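Local coordinates for ALKF (Bacillus cereus, PDB 3ZBO), which is of unresolved function but has affinity for branched DNA structures and is related to the HEAT-like repeat DNA glycosylases, at residues A[104-109]-A[138-143]. Numbering follows the deposited sequence.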
ATOM      1  N   VAL A 104       3.593   2.283  -2.430  1.00 11.15           N
ATOM      2  CA  VAL A 104       3.996   2.919  -3.707  1.00 10.42           C
ATOM      3  C   VAL A 104       3.258   2.237  -4.871  1.00 11.42           C
ATOM      4  O   VAL A 104       2.306   2.819  -5.417  1.00 12.29           O
ATOM      5  CB  VAL A 104       5.493   2.819  -3.949  1.00 10.18           C
ATOM      6  CG1 VAL A 104       5.829   3.497  -5.311  1.00 12.84           C
ATOM      7  CG2 VAL A 104       6.247   3.510  -2.843  1.00 12.69           C
ATOM      8  N   VAL A 105       3.501   0.954  -5.161  1.00 10.59           N
ATOM      9  CA  VAL A 105       2.822   0.347  -6.274  1.00 10.42           C
ATOM     10  C   VAL A 105       1.330   0.181  -6.026  1.00 10.85           C
ATOM     11  O   VAL A 105       0.536   0.511  -6.909  1.00 11.50           O
ATOM     12  CB  VAL A 105       3.493  -1.011  -6.558  1.00  9.87           C
ATOM     13  CG1 VAL A 105       2.840  -1.627  -7.831  1.00 11.11           C
ATOM     14  CG2 VAL A 105       5.035  -0.842  -6.852  1.00 11.38           C
ATOM     15  N   ALA A 106       0.916  -0.323  -4.847  1.00  9.82           N
ATOM     16  CA  ALA A 106      -0.541  -0.517  -4.615  1.00 10.00           C
ATOM     17  C   ALA A 106      -1.252   0.850  -4.630  1.00 10.22           C
ATOM     18  O   ALA A 106      -2.433   0.897  -5.039  1.00 11.67           O
ATOM     19  CB  ALA A 106      -0.729  -1.171  -3.252  1.00 11.54           C
ATOM     20  N   VAL A 107      -0.599   1.922  -4.139  1.00 10.24           N
ATOM     21  CA  VAL A 107      -1.319   3.194  -4.079  1.00 11.30           C
ATOM     22  C   VAL A 107      -1.412   3.743  -5.532  1.00 11.83           C
ATOM     23  O   VAL A 107      -2.520   4.208  -5.896  1.00 12.82           O
ATOM     24  CB  VAL A 107      -0.576   4.155  -3.163  1.00 12.27           C
ATOM     25  CG1 VAL A 107      -1.282   5.526  -3.171  1.00 11.74           C
ATOM     26  CG2 VAL A 107      -0.453   3.670  -1.725  1.00 13.58           C
ATOM     27  N   THR A 108      -0.345   3.675  -6.318  1.00 12.85           N
ATOM     28  CA  THR A 108      -0.442   4.097  -7.720  1.00 12.10           C
ATOM     29  C   THR A 108      -1.527   3.275  -8.444  1.00 12.58           C
ATOM     30  O   THR A 108      -2.368   3.797  -9.121  1.00 13.94           O
ATOM     31  CB  THR A 108       0.881   3.903  -8.344  1.00 13.92           C
ATOM     32  OG1 THR A 108       1.837   4.731  -7.647  1.00 16.33           O
ATOM     33  CG2 THR A 108       0.869   4.386  -9.800  1.00 14.65           C
ATOM     34  N   LEU A 109      -1.537   1.966  -8.167  1.00 12.05           N
ATOM     35  CA  LEU A 109      -2.597   1.097  -8.781  1.00 11.91           C
ATOM     36  C   LEU A 109      -4.008   1.504  -8.392  1.00 11.93           C
ATOM     37  O   LEU A 109      -4.931   1.476  -9.230  1.00 13.80           O
ATOM     38  CB  LEU A 109      -2.312  -0.390  -8.464  1.00 11.18           C
ATOM     39  CG  LEU A 109      -3.332  -1.428  -9.022  1.00 11.82           C
ATOM     40  CD1 LEU A 109      -3.278  -1.359 -10.599  1.00 11.42           C
ATOM     41  CD2 LEU A 109      -2.992  -2.810  -8.538  1.00 13.00           C
ATOM     42  N   TYR A 138      -6.724  -3.012  -2.413  1.00 11.17           N
ATOM     43  CA  TYR A 138      -8.134  -2.986  -2.002  1.00 12.05           C
ATOM     44  C   TYR A 138      -8.362  -2.046  -0.823  1.00 12.67           C
ATOM     45  O   TYR A 138      -9.405  -1.380  -0.737  1.00 13.07           O
ATOM     46  CB  TYR A 138      -8.746  -4.351  -1.691  1.00 11.56           C
ATOM     47  CG  TYR A 138      -9.290  -5.000  -2.931  1.00 12.40           C
ATOM     48  CD1 TYR A 138      -8.471  -5.784  -3.758  1.00 13.27           C
ATOM     49  CD2 TYR A 138     -10.618  -4.742  -3.310  1.00 13.47           C
ATOM     50  CE1 TYR A 138      -9.023  -6.337  -4.921  1.00 13.40           C
ATOM     51  CE2 TYR A 138     -11.153  -5.363  -4.482  1.00 12.54           C
ATOM     52  CZ  TYR A 138     -10.351  -6.100  -5.233  1.00 13.97           C
ATOM     53  OH  TYR A 138     -10.921  -6.653  -6.365  1.00 17.10           O
ATOM     54  N   CYS A 139      -7.462  -2.055   0.152  1.00 11.42           N
ATOM     55  CA  CYS A 139      -7.653  -1.117   1.289  1.00 11.07           C
ATOM     56  C   CYS A 139      -7.682   0.315   0.777  1.00 11.97           C
ATOM     57  O   CYS A 139      -8.530   1.096   1.262  1.00 12.90           O
ATOM     58  CB  CYS A 139      -6.511  -1.239   2.285  1.00 11.54           C
ATOM     59  SG  CYS A 139      -6.365  -2.840   3.043  1.00 14.20           S
ATOM     60  N   TRP A 140      -6.814   0.708  -0.186  1.00 12.05           N
ATOM     61  CA  TRP A 140      -6.793   2.079  -0.656  1.00 12.59           C
ATOM     62  C   TRP A 140      -8.025   2.347  -1.478  1.00 13.64           C
ATOM     63  O   TRP A 140      -8.566   3.482  -1.385  1.00 13.64           O
ATOM     64  CB  TRP A 140      -5.521   2.359  -1.511  1.00 11.89           C
ATOM     65  CG  TRP A 140      -4.267   1.863  -0.798  1.00 11.32           C
ATOM     66  CD1 TRP A 140      -3.208   1.275  -1.472  1.00 12.73           C
ATOM     67  CD2 TRP A 140      -3.914   1.830   0.609  1.00 12.34           C
ATOM     68  NE1 TRP A 140      -2.205   0.904  -0.582  1.00 12.68           N
ATOM     69  CE2 TRP A 140      -2.638   1.150   0.691  1.00 11.85           C
ATOM     70  CE3 TRP A 140      -4.588   2.180   1.840  1.00 14.78           C
ATOM     71  CZ2 TRP A 140      -1.960   0.975   1.896  1.00 12.95           C
ATOM     72  CZ3 TRP A 140      -3.952   1.981   3.005  1.00 14.04           C
ATOM     73  CH2 TRP A 140      -2.634   1.344   3.067  1.00 12.52           C
ATOM     74  N   LEU A 141      -8.486   1.367  -2.256  1.00 13.01           N
ATOM     75  CA  LEU A 141      -9.732   1.592  -3.062  1.00 11.57           C
ATOM     76  C   LEU A 141     -10.933   1.777  -2.140  1.00 13.87           C
ATOM     77  O   LEU A 141     -11.792   2.668  -2.393  1.00 15.11           O
ATOM     78  CB  LEU A 141     -10.002   0.350  -3.907  1.00 12.85           C
ATOM     79  CG  LEU A 141      -9.073   0.149  -5.075  1.00 12.77           C
ATOM     80  CD1 LEU A 141      -9.421  -1.184  -5.625  1.00 12.47           C
ATOM     81  CD2 LEU A 141      -9.244   1.243  -6.116  1.00 12.64           C
ATOM     82  N   LEU A 142     -11.016   1.019  -1.060  1.00 13.70           N
ATOM     83  CA  LEU A 142     -12.225   1.147  -0.151  1.00 14.28           C
ATOM     84  C   LEU A 142     -12.214   2.532   0.483  1.00 17.86           C
ATOM     85  O   LEU A 142     -13.292   3.009   0.882  1.00 18.51           O
ATOM     86  CB  LEU A 142     -12.112   0.084   0.890  1.00 15.59           C
ATOM     87  CG  LEU A 142     -12.451  -1.273   0.367  1.00 15.01           C
ATOM     88  CD1 LEU A 142     -11.992  -2.392   1.334  1.00 19.50           C
ATOM     89  CD2 LEU A 142     -13.970  -1.453  -0.034  1.00 19.87           C
ATOM     90  N   GLY A 143     -11.050   3.250   0.504  1.00 19.27           N
ATOM     91  CA  GLY A 143     -11.069   4.668   0.963  1.00 18.22           C
ATOM     92  C   GLY A 143     -11.224   5.741  -0.097  1.00 20.79           C
ATOM     93  O   GLY A 143     -11.485   6.937   0.242  1.00 21.06           O
TER
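Val107 lays its CG2 methyl over one face of the Trp140 indole. The methyl sits 3.9 Å from the centroid of the five-membered ring and 30° off the ring normal, a CH-pi contact. The closest ring atom is NE1, with Val107 CG2 to Trp140 NE1 at 3.5 Å. Ala106 meets the edge of the same ring in two places. Its CB methyl lies 3.7 Å from Trp140 NE1. Its carbonyl oxygen comes near the ring plane, with Ala106 O to Trp140 CD1 at 3.7 Å. The helices come close here: Val107 CA and Trp140 CA are 6.6 Å apart. Trp140 holds CG anti to its own carbonyl carbon (chi1 -49°), and the five-membered ring leads toward helix 98-110. The NE1 donor is satisfied by Asp102 O, one turn earlier on that helix. This bond probably limits the rotation of the indole, with one methyl over its face and one at its edge. The contact joins helix 98-110 to helix 128-144 in the mostly helical body of the protein, consistent with the HEAT-like repeat fold of the AlkD relatives. Packing is looser beyond the five-membered ring. The outer carbons of the six-membered ring do not touch 104-109, and Trp140 remains partly exposed. Leu141 turns its end toward helix 98-110, but its CD2 stays 5.3 Å from Leu109 O. Asn179 of helix 171-187 also touches the indole. Tyr238 meets it edge-to-face and touches Val107 as well.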